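Long-range contact in putative ManD family dehydratase (Pantoea ananatis, PDB 3T6C), which dehydrates D-gluconate to 2-dehydro-3-deoxy-D-gluconate with low activity in vitro, using one magnesium ion per subunit: residues A146-E156 and Y171-M180. Numbering follows the deposited sequence.
Sequences ALYVHTDGADE and YQYIRCQMGM
The beta-alpha-beta unit of strand 145-151, helix 156-168 and strand 173-176, part of the barrel domain of this enolase-superfamily enzyme, brings His150 and Arg175 together as parallel neighbours facing the D-gluconate pocket. The register is set by the hydrogen bonds Arg175 N to Val149 O and Thr151 N to Arg175 O, both 2.8 Å and nearly straight; Thr151 OG1 donates a second bond to Arg175 O. With CG anti to the backbone N (chi1 -173°) and a bend at chi3, Arg175 lays its guanidinium flat on the His150 imidazole, centres 3.7 Å apart and planes only 9° from parallel. Gln177 CD lies over the opposite guanidinium face, while two waters in its plane link NE to Thr151 O and NH2 to Asp152 OD2. These contacts, with the Arg175 NH1 hydrogen bond to Tyr181 OH, probably fix the guanidinium's rotation beside the substrate; His150 NE2 is hydrogen-bonded to Glu375 OE2.

Past the strands, the Asp152 carboxylate gathers backbone N-H groups: OD1 receives Gly153 N (2.8 Å) on its anti lone pair and Met180 N (3.1 Å) on its syn lone pair, tying the two loops together. Away from the pocket, Val149 CG1 stands over the Tyr171 ring face, 3.6 Å from the centroid, a CH-pi contact. Further along this side, the methyls Thr151 CG2 and Ile174 CG2 pack tightly at 3.4 Å.

Helix 156-168 covers this second side, with Lys166 against Val149 and Thr151 and Met167 against Ile174. Helix 219-237 packs on Cys176 and Met178, and within the sheet strand 145-151 also pairs with strand 374-375, as strand 173-176 does with strand 242-246.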
loop_
_atom_site.group_PDB
_atom_site.type_symbol
_atom_site.label_atom_id
_atom_site.label_comp_id
_atom_site.label_asym_id
_atom_site.label_seq_id
_atom_site.Cartn_x
_atom_site.Cartn_y
_atom_site.Cartn_z
ATOM N N ALA A 146 26.066 -4.758 -29.455
ATOM C CA ALA A 146 26.150 -3.286 -29.546
ATOM C C ALA A 146 26.902 -2.673 -28.375
ATOM O O ALA A 146 26.697 -3.049 -27.191
ATOM C CB ALA A 146 24.754 -2.683 -29.680
ATOM N N LEU A 147 27.796 -1.744 -28.709
ATOM C CA LEU A 147 28.717 -1.146 -27.734
ATOM C C LEU A 147 28.380 0.312 -27.451
ATOM O O LEU A 147 27.982 1.050 -28.356
ATOM C CB LEU A 147 30.167 -1.247 -28.255
ATOM C CG LEU A 147 30.601 -2.655 -28.673
ATOM C CD1 LEU A 147 32.040 -2.528 -29.244
ATOM C CD2 LEU A 147 30.591 -3.577 -27.473
ATOM N N TYR A 148 28.580 0.773 -26.201
ATOM C CA TYR A 148 28.756 2.203 -26.008
ATOM C C TYR A 148 30.149 2.518 -25.506
ATOM O O TYR A 148 30.784 1.672 -24.861
ATOM C CB TYR A 148 27.715 2.809 -25.055
ATOM C CG TYR A 148 27.904 2.584 -23.531
ATOM C CD1 TYR A 148 28.709 3.464 -22.766
ATOM C CD2 TYR A 148 27.234 1.570 -22.874
ATOM C CE1 TYR A 148 28.852 3.286 -21.380
ATOM C CE2 TYR A 148 27.312 1.413 -21.471
ATOM C CZ TYR A 148 28.141 2.241 -20.749
ATOM O OH TYR A 148 28.210 2.030 -19.390
ATOM N N VAL A 149 30.616 3.715 -25.835
ATOM C CA VAL A 149 31.962 4.100 -25.534
ATOM C C VAL A 149 31.939 5.417 -24.768
ATOM O O VAL A 149 30.925 6.113 -24.720
ATOM C CB VAL A 149 32.804 4.256 -26.806
ATOM C CG1 VAL A 149 33.136 2.867 -27.394
ATOM C CG2 VAL A 149 32.124 5.192 -27.824
ATOM N N HIS A 150 33.067 5.735 -24.155
ATOM C CA HIS A 150 33.208 6.963 -23.337
ATOM C C HIS A 150 33.785 8.126 -24.123
ATOM O O HIS A 150 34.852 7.991 -24.756
ATOM C CB HIS A 150 34.190 6.689 -22.191
ATOM C CG HIS A 150 33.728 5.654 -21.197
ATOM N ND1 HIS A 150 34.478 5.338 -20.078
ATOM C CD2 HIS A 150 32.624 4.868 -21.146
ATOM C CE1 HIS A 150 33.837 4.426 -19.366
ATOM N NE2 HIS A 150 32.726 4.104 -20.002
ATOM N N THR A 151 33.081 9.250 -24.099
ATOM C CA THR A 151 33.636 10.534 -24.519
ATOM C C THR A 151 33.651 11.507 -23.343
ATOM O O THR A 151 32.780 11.462 -22.425
ATOM C CB THR A 151 32.897 11.210 -25.689
ATOM O OG1 THR A 151 31.588 11.554 -25.286
ATOM C CG2 THR A 151 32.826 10.342 -26.892
ATOM N N ASP A 152 34.640 12.408 -23.364
ATOM C CA ASP A 152 34.783 13.334 -22.266
ATOM C C ASP A 152 35.445 14.568 -22.875
ATOM O O ASP A 152 35.801 14.592 -24.081
ATOM C CB ASP A 152 35.688 12.689 -21.237
ATOM C CG ASP A 152 35.375 13.098 -19.813
ATOM O OD1 ASP A 152 35.358 14.323 -19.522
ATOM O OD2 ASP A 152 35.160 12.179 -18.974
ATOM N N GLY A 153 35.669 15.553 -22.029
ATOM C CA GLY A 153 36.283 16.778 -22.468
ATOM C C GLY A 153 36.123 17.836 -21.422
ATOM O O GLY A 153 35.299 17.747 -20.499
ATOM N N ALA A 154 36.897 18.900 -21.583
ATOM C CA ALA A 154 36.907 19.918 -20.569
ATOM C C ALA A 154 35.703 20.875 -20.693
ATOM O O ALA A 154 35.317 21.539 -19.731
ATOM C CB ALA A 154 38.212 20.689 -20.663
ATOM N N ASP A 155 35.134 20.983 -21.899
ATOM C CA ASP A 155 34.008 21.879 -22.137
ATOM C C ASP A 155 33.065 21.254 -23.177
ATOM O O ASP A 155 33.364 20.161 -23.707
ATOM C CB ASP A 155 34.469 23.311 -22.510
ATOM C CG ASP A 155 35.216 23.375 -23.798
ATOM O OD1 ASP A 155 35.048 22.505 -24.652
ATOM O OD2 ASP A 155 35.986 24.345 -23.992
ATOM N N GLU A 156 31.945 21.917 -23.479
ATOM C CA GLU A 156 30.935 21.305 -24.344
ATOM C C GLU A 156 31.472 21.064 -25.754
ATOM O O GLU A 156 31.095 20.083 -26.398
ATOM C CB GLU A 156 29.691 22.198 -24.396
ATOM C CG GLU A 156 29.212 22.446 -23.000
ATOM C CD GLU A 156 28.137 23.470 -22.912
ATOM O OE1 GLU A 156 27.654 23.663 -21.767
ATOM O OE2 GLU A 156 27.780 24.063 -23.980
ATOM N N TYR A 171 30.383 4.084 -33.801
ATOM C CA TYR A 171 29.637 3.871 -32.537
ATOM C C TYR A 171 28.331 4.609 -32.584
ATOM O O TYR A 171 28.256 5.745 -33.075
ATOM C CB TYR A 171 30.452 4.330 -31.328
ATOM C CG TYR A 171 31.657 3.452 -31.133
ATOM C CD1 TYR A 171 31.502 2.190 -30.555
ATOM C CD2 TYR A 171 32.929 3.868 -31.539
ATOM C CE1 TYR A 171 32.577 1.366 -30.350
ATOM C CE2 TYR A 171 34.022 2.994 -31.395
ATOM C CZ TYR A 171 33.832 1.775 -30.792
ATOM O OH TYR A 171 34.917 0.944 -30.598
ATOM N N GLN A 172 27.288 3.879 -32.199
ATOM C CA GLN A 172 25.918 4.411 -32.195
ATOM C C GLN A 172 25.370 4.799 -30.809
ATOM O O GLN A 172 24.232 5.310 -30.701
ATOM C CB GLN A 172 25.019 3.403 -32.897
ATOM C CG GLN A 172 25.543 3.120 -34.306
ATOM C CD GLN A 172 24.648 2.154 -35.086
ATOM O OE1 GLN A 172 24.627 0.910 -34.827
ATOM N NE2 GLN A 172 23.973 2.687 -36.052
ATOM N N TYR A 173 26.163 4.527 -29.772
ATOM C CA TYR A 173 25.797 4.762 -28.382
ATOM C C TYR A 173 27.013 5.341 -27.714
ATOM O O TYR A 173 28.094 4.714 -27.764
ATOM C CB TYR A 173 25.439 3.437 -27.702
ATOM C CG TYR A 173 24.280 2.690 -28.346
ATOM C CD1 TYR A 173 24.484 1.923 -29.492
ATOM C CD2 TYR A 173 23.005 2.712 -27.762
ATOM C CE1 TYR A 173 23.455 1.232 -30.042
ATOM C CE2 TYR A 173 21.960 1.987 -28.336
ATOM C CZ TYR A 173 22.208 1.279 -29.466
ATOM O OH TYR A 173 21.181 0.556 -30.048
ATOM N N ILE A 174 26.864 6.536 -27.148
ATOM C CA ILE A 174 28.016 7.286 -26.635
ATOM C C ILE A 174 27.710 7.878 -25.272
ATOM O O ILE A 174 26.704 8.621 -25.131
ATOM C CB ILE A 174 28.385 8.398 -27.624
ATOM C CG1 ILE A 174 28.758 7.739 -28.973
ATOM C CG2 ILE A 174 29.612 9.170 -27.095
ATOM C CD1 ILE A 174 28.814 8.726 -30.086
ATOM N N ARG A 175 28.546 7.558 -24.271
ATOM C CA ARG A 175 28.412 8.198 -22.953
ATOM C C ARG A 175 29.174 9.521 -22.990
ATOM O O ARG A 175 30.335 9.539 -23.407
ATOM C CB ARG A 175 29.006 7.318 -21.874
ATOM C CG ARG A 175 28.717 7.883 -20.480
ATOM C CD ARG A 175 29.405 7.053 -19.410
ATOM N NE ARG A 175 30.799 7.468 -19.259
ATOM C CZ ARG A 175 31.519 7.095 -18.213
ATOM N NH1 ARG A 175 30.982 6.304 -17.308
ATOM N NH2 ARG A 175 32.761 7.555 -18.019
ATOM N N CYS A 176 28.556 10.591 -22.529
ATOM C CA CYS A 176 29.162 11.956 -22.559
ATOM C C CYS A 176 29.266 12.510 -21.155
ATOM O O CYS A 176 28.246 12.650 -20.473
ATOM C CB CYS A 176 28.313 12.921 -23.411
ATOM S SG CYS A 176 28.225 12.333 -25.147
ATOM N N GLN A 177 30.509 12.779 -20.716
ATOM C CA GLN A 177 30.805 13.415 -19.445
ATOM C C GLN A 177 31.582 14.684 -19.763
ATOM O O GLN A 177 32.217 14.786 -20.843
ATOM C CB GLN A 177 31.687 12.485 -18.592
ATOM C CG GLN A 177 31.194 11.050 -18.405
ATOM C CD GLN A 177 29.920 10.907 -17.579
ATOM O OE1 GLN A 177 28.953 10.299 -18.047
ATOM N NE2 GLN A 177 29.941 11.403 -16.337
ATOM N N MET A 178 31.598 15.624 -18.834
ATOM C CA MET A 178 32.462 16.779 -19.039
ATOM C C MET A 178 33.233 16.871 -17.755
ATOM O O MET A 178 32.700 17.305 -16.741
ATOM C CB MET A 178 31.566 18.002 -19.296
ATOM C CG MET A 178 32.326 19.250 -19.675
ATOM S SD MET A 178 31.126 20.561 -20.157
ATOM C CE MET A 178 30.262 20.827 -18.610
ATOM N N GLY A 179 34.521 16.514 -17.802
ATOM C CA GLY A 179 35.275 16.298 -16.550
ATOM C C GLY A 179 34.941 14.997 -15.808
ATOM O O GLY A 179 34.927 14.941 -14.553
ATOM N N MET A 180 34.678 13.934 -16.562
ATOM C CA MET A 180 34.353 12.617 -15.965
ATOM C C MET A 180 33.286 12.685 -14.855
ATOM O O MET A 180 32.181 13.148 -15.130
ATOM C CB MET A 180 35.588 11.819 -15.542
ATOM C CG MET A 180 35.338 10.288 -15.673
ATOM S SD MET A 180 36.794 9.384 -15.141
ATOM C CE MET A 180 37.815 9.487 -16.602
HETATM O O HOH W 1 27.748 1.317 -31.044
HETATM O O HOH W 2 29.039 4.107 -17.897
HETATM O O HOH W 3 32.351 9.206 -21.005
HETATM O O HOH W 4 34.492 9.664 -19.374
#